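Local coordinates for protein CaaX farnesyltransferase beta subunit Ram1 (Aspergillus fumigatus, PDB 4L9P) that probably transfers, together with its alpha subunit, a farnesyl group from farnesyl diphosphate to a cysteine near the C-terminus of target proteins, using zinc, at residues S346-G358 and N399-L411. Sequence-based numbering, arbitrary orientation.
Sequences SARQYAPEGGFSG and NLYSREGLTRYIL
Gln349 reaches across to Ser402, the N-cap residue of helix 403-413, joining the loop after helix 338-346 to the start of that helix within the alpha-alpha toroid of this prenyltransferase beta subunit. CB and CG serve as a spacer, with CG anti to the backbone N (chi1 -165°), and the extended chain brings Gln349 CD to 3.8 Å from Ser402 N and Ser402 O. Gln349 OE1 accepts from Ser402 N at 3.0 Å, in the carbonyl plane and on a lone pair, with Tyr401 CB beside it. Gln349 NE2 gives one proton to Ser402 O at 2.9 Å and the other, nearly straight, to Gly354 O at 2.9 Å. Both acceptors lie in the amide plane, so three bonds fix the flip of this buried group; glutamine suits because it donates and accepts at once. The short Ser402 hydroxyl can turn back to cap Gly405 N.

Glycines let the backbones close in: Gly354 CA and Gly405 CA are 3.8 Å apart. The backbone angles of Gly354 alone call for glycine, and a CB there would strike Gly405 O; one on Gly355 would strike Tyr409 CD2. The Tyr409 ring stands obliquely to this backbone, Tyr409 CD1 3.3 Å from Glu353 O, and tyrosine adds a hydroxyl that bonds to Asp423 O. Its side chain is about 6 Å from that of the zinc ligand Asp365. Leucine's branched methyls suit the flat Phe356 ring: Leu406 CD2 meets Phe356 CE2 at 3.6 Å.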
ATOM      1  N   SER B 346       5.964  -2.008  13.336  1.00  4.58           N
ATOM      2  CA  SER B 346       6.404  -1.064  14.356  1.00  4.95           C
ATOM      3  C   SER B 346       7.529  -0.160  13.843  1.00  4.07           C
ATOM      4  O   SER B 346       7.524   1.076  14.095  1.00  4.56           O
ATOM      5  CB  SER B 346       6.833  -1.914  15.560  1.00  5.70           C
ATOM      6  OG  SER B 346       7.525  -1.107  16.523  1.00  5.85           O
ATOM      7  N   ALA B 347       8.448  -0.739  13.061  1.00  3.91           N
ATOM      8  CA  ALA B 347       9.588   0.026  12.571  1.00  3.72           C
ATOM      9  C   ALA B 347       9.214   1.062  11.493  1.00  4.27           C
ATOM     10  O   ALA B 347      10.075   1.835  11.081  1.00  5.23           O
ATOM     11  CB  ALA B 347      10.638  -0.958  11.950  1.00  5.65           C
ATOM     12  N   ARG B 348       7.971   1.065  11.031  1.00  3.58           N
ATOM     13  CA  ARG B 348       7.584   2.121  10.085  1.00  3.92           C
ATOM     14  C   ARG B 348       7.584   3.512  10.701  1.00  3.97           C
ATOM     15  O   ARG B 348       7.674   4.513   9.975  1.00  4.46           O
ATOM     16  CB  ARG B 348       6.147   1.872   9.540  1.00  4.67           C
ATOM     17  CG  ARG B 348       5.927   0.466   8.900  1.00  5.17           C
ATOM     18  CD  ARG B 348       6.306   0.377   7.364  1.00  5.92           C
ATOM     19  NE  ARG B 348       7.576   1.040   7.078  1.00  6.24           N
ATOM     20  CZ  ARG B 348       8.771   0.557   7.406  1.00  6.89           C
ATOM     21  NH1 ARG B 348       9.872   1.291   7.163  1.00  8.54           N
ATOM     22  NH2 ARG B 348       8.853  -0.637   8.006  1.00  6.67           N
ATOM     23  N   GLN B 349       7.465   3.600  12.038  1.00  3.85           N
ATOM     24  CA  GLN B 349       7.295   4.919  12.652  1.00  3.38           C
ATOM     25  C   GLN B 349       8.665   5.466  13.072  1.00  4.21           C
ATOM     26  O   GLN B 349       9.472   4.717  13.663  1.00  5.78           O
ATOM     27  CB  GLN B 349       6.408   4.746  13.908  1.00  3.62           C
ATOM     28  CG  GLN B 349       5.874   6.088  14.389  1.00  4.19           C
ATOM     29  CD  GLN B 349       4.797   5.946  15.414  1.00  4.87           C
ATOM     30  OE1 GLN B 349       4.675   4.883  16.064  1.00  5.97           O
ATOM     31  NE2 GLN B 349       4.028   7.020  15.596  1.00  4.66           N
ATOM     32  N   TYR B 350       8.888   6.751  12.789  1.00  4.49           N
ATOM     33  CA  TYR B 350      10.191   7.413  13.108  1.00  4.58           C
ATOM     34  C   TYR B 350      10.004   8.494  14.182  1.00  6.30           C
ATOM     35  O   TYR B 350       8.923   9.057  14.310  1.00  7.69           O
ATOM     36  CB  TYR B 350      10.726   8.132  11.847  1.00  4.58           C
ATOM     37  CG  TYR B 350      11.060   7.224  10.665  1.00  4.51           C
ATOM     38  CD1 TYR B 350      11.059   5.831  10.745  1.00  4.36           C
ATOM     39  CD2 TYR B 350      11.445   7.840   9.509  1.00  4.65           C
ATOM     40  CE1 TYR B 350      11.416   5.050   9.585  1.00  4.83           C
ATOM     41  CE2 TYR B 350      11.780   7.072   8.357  1.00  4.55           C
ATOM     42  CZ  TYR B 350      11.733   5.714   8.432  1.00  5.06           C
ATOM     43  OH  TYR B 350      12.064   4.910   7.341  1.00  6.76           O
ATOM     44  N   ALA B 351      11.088   8.791  14.873  1.00  6.31           N
ATOM     45  CA  ALA B 351      11.156  10.018  15.725  1.00  6.92           C
ATOM     46  C   ALA B 351      12.367  10.764  15.234  1.00  7.16           C
ATOM     47  O   ALA B 351      13.350  10.134  14.877  1.00  7.51           O
ATOM     48  CB  ALA B 351      11.310   9.654  17.208  1.00  7.21           C
ATOM     49  N   PRO B 352      12.323  12.112  15.180  1.00  6.20           N
ATOM     50  CA  PRO B 352      11.283  12.933  15.813  1.00  6.53           C
ATOM     51  C   PRO B 352      10.035  13.156  14.960  1.00  6.27           C
ATOM     52  O   PRO B 352       9.053  13.709  15.462  1.00  6.65           O
ATOM     53  CB  PRO B 352      12.015  14.319  16.031  1.00  7.57           C
ATOM     54  CG  PRO B 352      12.993  14.322  14.847  1.00  7.01           C
ATOM     55  CD  PRO B 352      13.505  12.889  14.767  1.00  7.86           C
ATOM     56  N   GLU B 353      10.026  12.783  13.658  1.00  6.15           N
ATOM     57  CA  GLU B 353       8.872  13.153  12.835  1.00  6.07           C
ATOM     58  C   GLU B 353       7.549  12.662  13.395  1.00  6.33           C
ATOM     59  O   GLU B 353       6.557  13.403  13.331  1.00  7.21           O
ATOM     60  CB  GLU B 353       9.013  12.522  11.408  1.00  6.33           C
ATOM     61  CG  GLU B 353      10.277  12.921  10.657  1.00  7.02           C
ATOM     62  CD  GLU B 353      11.382  11.883  10.797  1.00  7.06           C
ATOM     63  OE1 GLU B 353      11.860  11.630  11.923  1.00  7.89           O
ATOM     64  OE2 GLU B 353      11.789  11.325   9.756  1.00  7.41           O
ATOM     65  N   GLY B 354       7.502  11.423  13.895  1.00  6.07           N
ATOM     66  CA  GLY B 354       6.305  10.830  14.479  1.00  5.33           C
ATOM     67  C   GLY B 354       5.442  10.086  13.478  1.00  4.57           C
ATOM     68  O   GLY B 354       4.616   9.295  13.930  1.00  5.22           O
ATOM     69  N   GLY B 355       5.555  10.383  12.176  1.00  4.79           N
ATOM     70  CA  GLY B 355       4.763   9.665  11.184  1.00  4.47           C
ATOM     71  C   GLY B 355       5.369   8.349  10.732  1.00  3.57           C
ATOM     72  O   GLY B 355       6.351   7.843  11.308  1.00  4.10           O
ATOM     73  N   PHE B 356       4.696   7.780   9.733  1.00  3.91           N
ATOM     74  CA  PHE B 356       5.119   6.469   9.224  1.00  4.19           C
ATOM     75  C   PHE B 356       5.713   6.617   7.854  1.00  3.34           C
ATOM     76  O   PHE B 356       5.231   7.351   6.978  1.00  3.96           O
ATOM     77  CB  PHE B 356       3.908   5.517   9.052  1.00  4.52           C
ATOM     78  CG  PHE B 356       3.100   5.305  10.313  1.00  4.38           C
ATOM     79  CD1 PHE B 356       3.676   4.774  11.463  1.00  5.56           C
ATOM     80  CD2 PHE B 356       1.754   5.561  10.289  1.00  4.24           C
ATOM     81  CE1 PHE B 356       2.895   4.532  12.605  1.00  6.01           C
ATOM     82  CE2 PHE B 356       0.950   5.257  11.410  1.00  5.17           C
ATOM     83  CZ  PHE B 356       1.512   4.765  12.567  1.00  6.34           C
ATOM     84  N   SER B 357       6.753   5.829   7.610  1.00  3.33           N
ATOM     85  CA  SER B 357       7.294   5.582   6.255  1.00  3.70           C
ATOM     86  C   SER B 357       6.634   4.328   5.661  1.00  3.00           C
ATOM     87  O   SER B 357       6.028   3.514   6.345  1.00  4.37           O
ATOM     88  CB  SER B 357       8.816   5.263   6.364  1.00  5.50           C
ATOM     89  OG  SER B 357       9.055   4.082   7.123  1.00  6.09           O
ATOM     90  N   GLY B 358       6.764   4.207   4.338  1.00  3.08           N
ATOM     91  CA  GLY B 358       6.158   3.027   3.673  1.00  2.85           C
ATOM     92  C   GLY B 358       7.034   1.817   3.582  1.00  2.16           C
ATOM     93  O   GLY B 358       6.567   0.712   3.443  1.00  3.17           O
ATOM     94  N   ASN B 399      -2.484  -0.355  21.910  1.00 10.23           N
ATOM     95  CA  ASN B 399      -1.875   0.202  20.710  1.00  8.91           C
ATOM     96  C   ASN B 399      -0.411  -0.046  20.758  1.00  8.83           C
ATOM     97  O   ASN B 399       0.237   0.311  21.747  1.00 11.26           O
ATOM     98  CB  ASN B 399      -2.165   1.686  20.643  1.00 10.63           C
ATOM     99  CG  ASN B 399      -3.615   1.930  20.548  1.00 13.26           C
ATOM    100  OD1 ASN B 399      -4.256   1.384  19.613  1.00 13.38           O
ATOM    101  ND2 ASN B 399      -4.193   2.672  21.534  1.00 15.87           N
ATOM    102  N   LEU B 400       0.115  -0.687  19.725  1.00  7.72           N
ATOM    103  CA  LEU B 400       1.505  -1.093  19.686  1.00  7.21           C
ATOM    104  C   LEU B 400       2.439  -0.107  18.962  1.00  7.38           C
ATOM    105  O   LEU B 400       3.563  -0.447  18.691  1.00  9.15           O
ATOM    106  CB  LEU B 400       1.614  -2.527  19.107  1.00  9.15           C
ATOM    107  CG  LEU B 400       0.915  -3.583  20.006  1.00 11.07           C
ATOM    108  CD1 LEU B 400       1.073  -4.963  19.318  1.00 13.18           C
ATOM    109  CD2 LEU B 400       1.457  -3.621  21.423  1.00 13.99           C
ATOM    110  N   TYR B 401       1.943   1.083  18.653  1.00  7.33           N
ATOM    111  CA  TYR B 401       2.670   2.160  17.999  1.00  6.43           C
ATOM    112  C   TYR B 401       2.373   3.417  18.849  1.00  6.27           C
ATOM    113  O   TYR B 401       1.597   3.359  19.815  1.00  7.11           O
ATOM    114  CB  TYR B 401       2.189   2.394  16.544  1.00  6.18           C
ATOM    115  CG  TYR B 401       0.759   2.854  16.469  1.00  5.76           C
ATOM    116  CD1 TYR B 401      -0.298   1.992  16.632  1.00  7.09           C
ATOM    117  CD2 TYR B 401       0.490   4.189  16.189  1.00  6.17           C
ATOM    118  CE1 TYR B 401      -1.629   2.430  16.578  1.00  7.62           C
ATOM    119  CE2 TYR B 401      -0.848   4.651  16.092  1.00  6.80           C
ATOM    120  CZ  TYR B 401      -1.907   3.771  16.280  1.00  8.50           C
ATOM    121  OH  TYR B 401      -3.213   4.283  16.195  1.00 10.23           O
ATOM    122  N   SER B 402       2.978   4.548  18.474  1.00  5.26           N
ATOM    123  CA  SER B 402       2.800   5.806  19.201  1.00  5.18           C
ATOM    124  C   SER B 402       1.708   6.650  18.569  1.00  4.85           C
ATOM    125  O   SER B 402       1.919   7.318  17.536  1.00  6.56           O
ATOM    126  CB  SER B 402       4.136   6.592  19.237  1.00  6.66           C
ATOM    127  OG  SER B 402       3.890   7.867  19.842  1.00  7.01           O
ATOM    128  N   ARG B 403       0.547   6.705  19.226  1.00  5.25           N
ATOM    129  CA  ARG B 403      -0.511   7.599  18.761  1.00  5.29           C
ATOM    130  C   ARG B 403      -0.098   9.067  18.887  1.00  5.08           C
ATOM    131  O   ARG B 403      -0.430   9.890  18.025  1.00  5.79           O
ATOM    132  CB  ARG B 403      -1.823   7.336  19.536  1.00  6.60           C
ATOM    133  CG  ARG B 403      -2.488   5.986  19.196  1.00  8.20           C
ATOM    134  CD  ARG B 403      -3.921   5.870  19.923  1.00 11.54           C
ATOM    135  NE  ARG B 403      -3.877   5.973  21.344  1.00 14.17           N
ATOM    136  CZ  ARG B 403      -4.567   6.837  22.066  1.00 11.65           C
ATOM    137  NH1 ARG B 403      -5.491   7.693  21.522  1.00 11.17           N
ATOM    138  NH2 ARG B 403      -4.405   6.796  23.374  1.00 13.14           N
ATOM    139  N   GLU B 404       0.664   9.378  19.930  1.00  4.92           N
ATOM    140  CA  GLU B 404       1.150  10.747  20.113  1.00  5.60           C
ATOM    141  C   GLU B 404       2.007  11.131  18.889  1.00  5.35           C
ATOM    142  O   GLU B 404       1.832  12.210  18.345  1.00  5.76           O
ATOM    143  CB  GLU B 404       2.029  10.828  21.384  1.00  7.00           C
ATOM    144  CG  GLU B 404       2.725  12.182  21.496  1.00  8.27           C
ATOM    145  CD  GLU B 404       3.496  12.425  22.782  1.00  9.86           C
ATOM    146  OE1 GLU B 404       3.629  11.473  23.573  1.00 12.04           O
ATOM    147  OE2 GLU B 404       3.877  13.601  23.009  1.00 10.76           O
ATOM    148  N   GLY B 405       2.979  10.277  18.544  1.00  4.77           N
ATOM    149  CA  GLY B 405       3.848  10.615  17.411  1.00  5.26           C
ATOM    150  C   GLY B 405       3.086  10.850  16.116  1.00  5.83           C
ATOM    151  O   GLY B 405       3.308  11.826  15.391  1.00  5.13           O
ATOM    152  N   LEU B 406       2.131   9.968  15.831  1.00  4.77           N
ATOM    153  CA  LEU B 406       1.394  10.113  14.580  1.00  4.99           C
ATOM    154  C   LEU B 406       0.575  11.385  14.562  1.00  4.86           C
ATOM    155  O   LEU B 406       0.453  12.075  13.554  1.00  4.69           O
ATOM    156  CB  LEU B 406       0.528   8.866  14.348  1.00  5.05           C
ATOM    157  CG  LEU B 406      -0.242   8.908  13.047  1.00  4.98           C
ATOM    158  CD1 LEU B 406       0.717   8.987  11.855  1.00  5.24           C
ATOM    159  CD2 LEU B 406      -1.223   7.696  12.926  1.00  5.92           C
ATOM    160  N   THR B 407      -0.037  11.662  15.733  1.00  4.73           N
ATOM    161  CA  THR B 407      -0.872  12.834  15.846  1.00  4.21           C
ATOM    162  C   THR B 407      -0.047  14.131  15.696  1.00  4.90           C
ATOM    163  O   THR B 407      -0.467  15.078  15.008  1.00  5.44           O
ATOM    164  CB  THR B 407      -1.562  12.847  17.203  1.00  5.12           C
ATOM    165  OG1 THR B 407      -2.399  11.690  17.277  1.00  6.66           O
ATOM    166  CG2 THR B 407      -2.484  14.062  17.300  1.00  6.28           C
ATOM    167  N   ARG B 408       1.132  14.157  16.317  1.00  5.00           N
ATOM    168  CA  ARG B 408       2.030  15.297  16.110  1.00  5.56           C
ATOM    169  C   ARG B 408       2.393  15.448  14.645  1.00  4.91           C
ATOM    170  O   ARG B 408       2.414  16.556  14.118  1.00  5.67           O
ATOM    171  CB  ARG B 408       3.309  15.177  16.940  1.00  6.79           C
ATOM    172  CG  ARG B 408       3.014  15.262  18.455  1.00  6.77           C
ATOM    173  CD  ARG B 408       4.371  15.261  19.234  1.00  8.40           C
ATOM    174  NE  ARG B 408       4.085  15.384  20.688  1.00  8.45           N
ATOM    175  CZ  ARG B 408       3.780  16.527  21.301  1.00  8.83           C
ATOM    176  NH1 ARG B 408       3.827  17.683  20.638  1.00  8.98           N
ATOM    177  NH2 ARG B 408       3.438  16.474  22.599  1.00  9.61           N
ATOM    178  N   TYR B 409       2.772  14.332  13.962  1.00  4.19           N
ATOM    179  CA  TYR B 409       3.147  14.506  12.594  1.00  4.33           C
ATOM    180  C   TYR B 409       2.009  15.052  11.757  1.00  3.95           C
ATOM    181  O   TYR B 409       2.190  15.969  10.982  1.00  5.17           O
ATOM    182  CB  TYR B 409       3.569  13.138  12.039  1.00  4.22           C
ATOM    183  CG  TYR B 409       4.178  13.252  10.623  1.00  4.32           C
ATOM    184  CD1 TYR B 409       5.323  14.059  10.384  1.00  5.04           C
ATOM    185  CD2 TYR B 409       3.464  12.722   9.518  1.00  3.81           C
ATOM    186  CE1 TYR B 409       5.788  14.255   9.109  1.00  5.26           C
ATOM    187  CE2 TYR B 409       3.961  12.873   8.202  1.00  4.66           C
ATOM    188  CZ  TYR B 409       5.067  13.698   8.013  1.00  5.06           C
ATOM    189  OH  TYR B 409       5.534  13.937   6.742  1.00  5.69           O
ATOM    190  N   ILE B 410       0.800  14.529  11.927  1.00  3.87           N
ATOM    191  CA  ILE B 410      -0.304  15.027  11.101  1.00  5.61           C
ATOM    192  C   ILE B 410      -0.652  16.474  11.422  1.00  6.26           C
ATOM    193  O   ILE B 410      -0.710  17.320  10.505  1.00  5.98           O
ATOM    194  CB  ILE B 410      -1.545  14.133  11.338  1.00  4.70           C
ATOM    195  CG1 ILE B 410      -1.298  12.686  10.805  1.00  4.61           C
ATOM    196  CG2 ILE B 410      -2.803  14.759  10.657  1.00  5.77           C
ATOM    197  CD1 ILE B 410      -2.334  11.696  11.283  1.00  5.97           C
ATOM    198  N   LEU B 411      -0.847  16.785  12.707  1.00  5.67           N
ATOM    199  CA  LEU B 411      -1.330  18.137  13.036  1.00  5.83           C
ATOM    200  C   LEU B 411      -0.232  19.187  12.986  1.00  5.73           C
ATOM    201  O   LEU B 411      -0.524  20.353  12.572  1.00  7.35           O
ATOM    202  CB  LEU B 411      -2.020  18.151  14.412  1.00  6.29           C
ATOM    203  CG  LEU B 411      -3.313  17.348  14.441  1.00  7.95           C
ATOM    204  CD1 LEU B 411      -3.911  17.346  15.916  1.00  8.12           C
ATOM    205  CD2 LEU B 411      -4.356  17.908  13.442  1.00  8.34           C
TER
HETATM  206  O   HOH W   1       5.885   0.526  17.795  1.00  6.65           O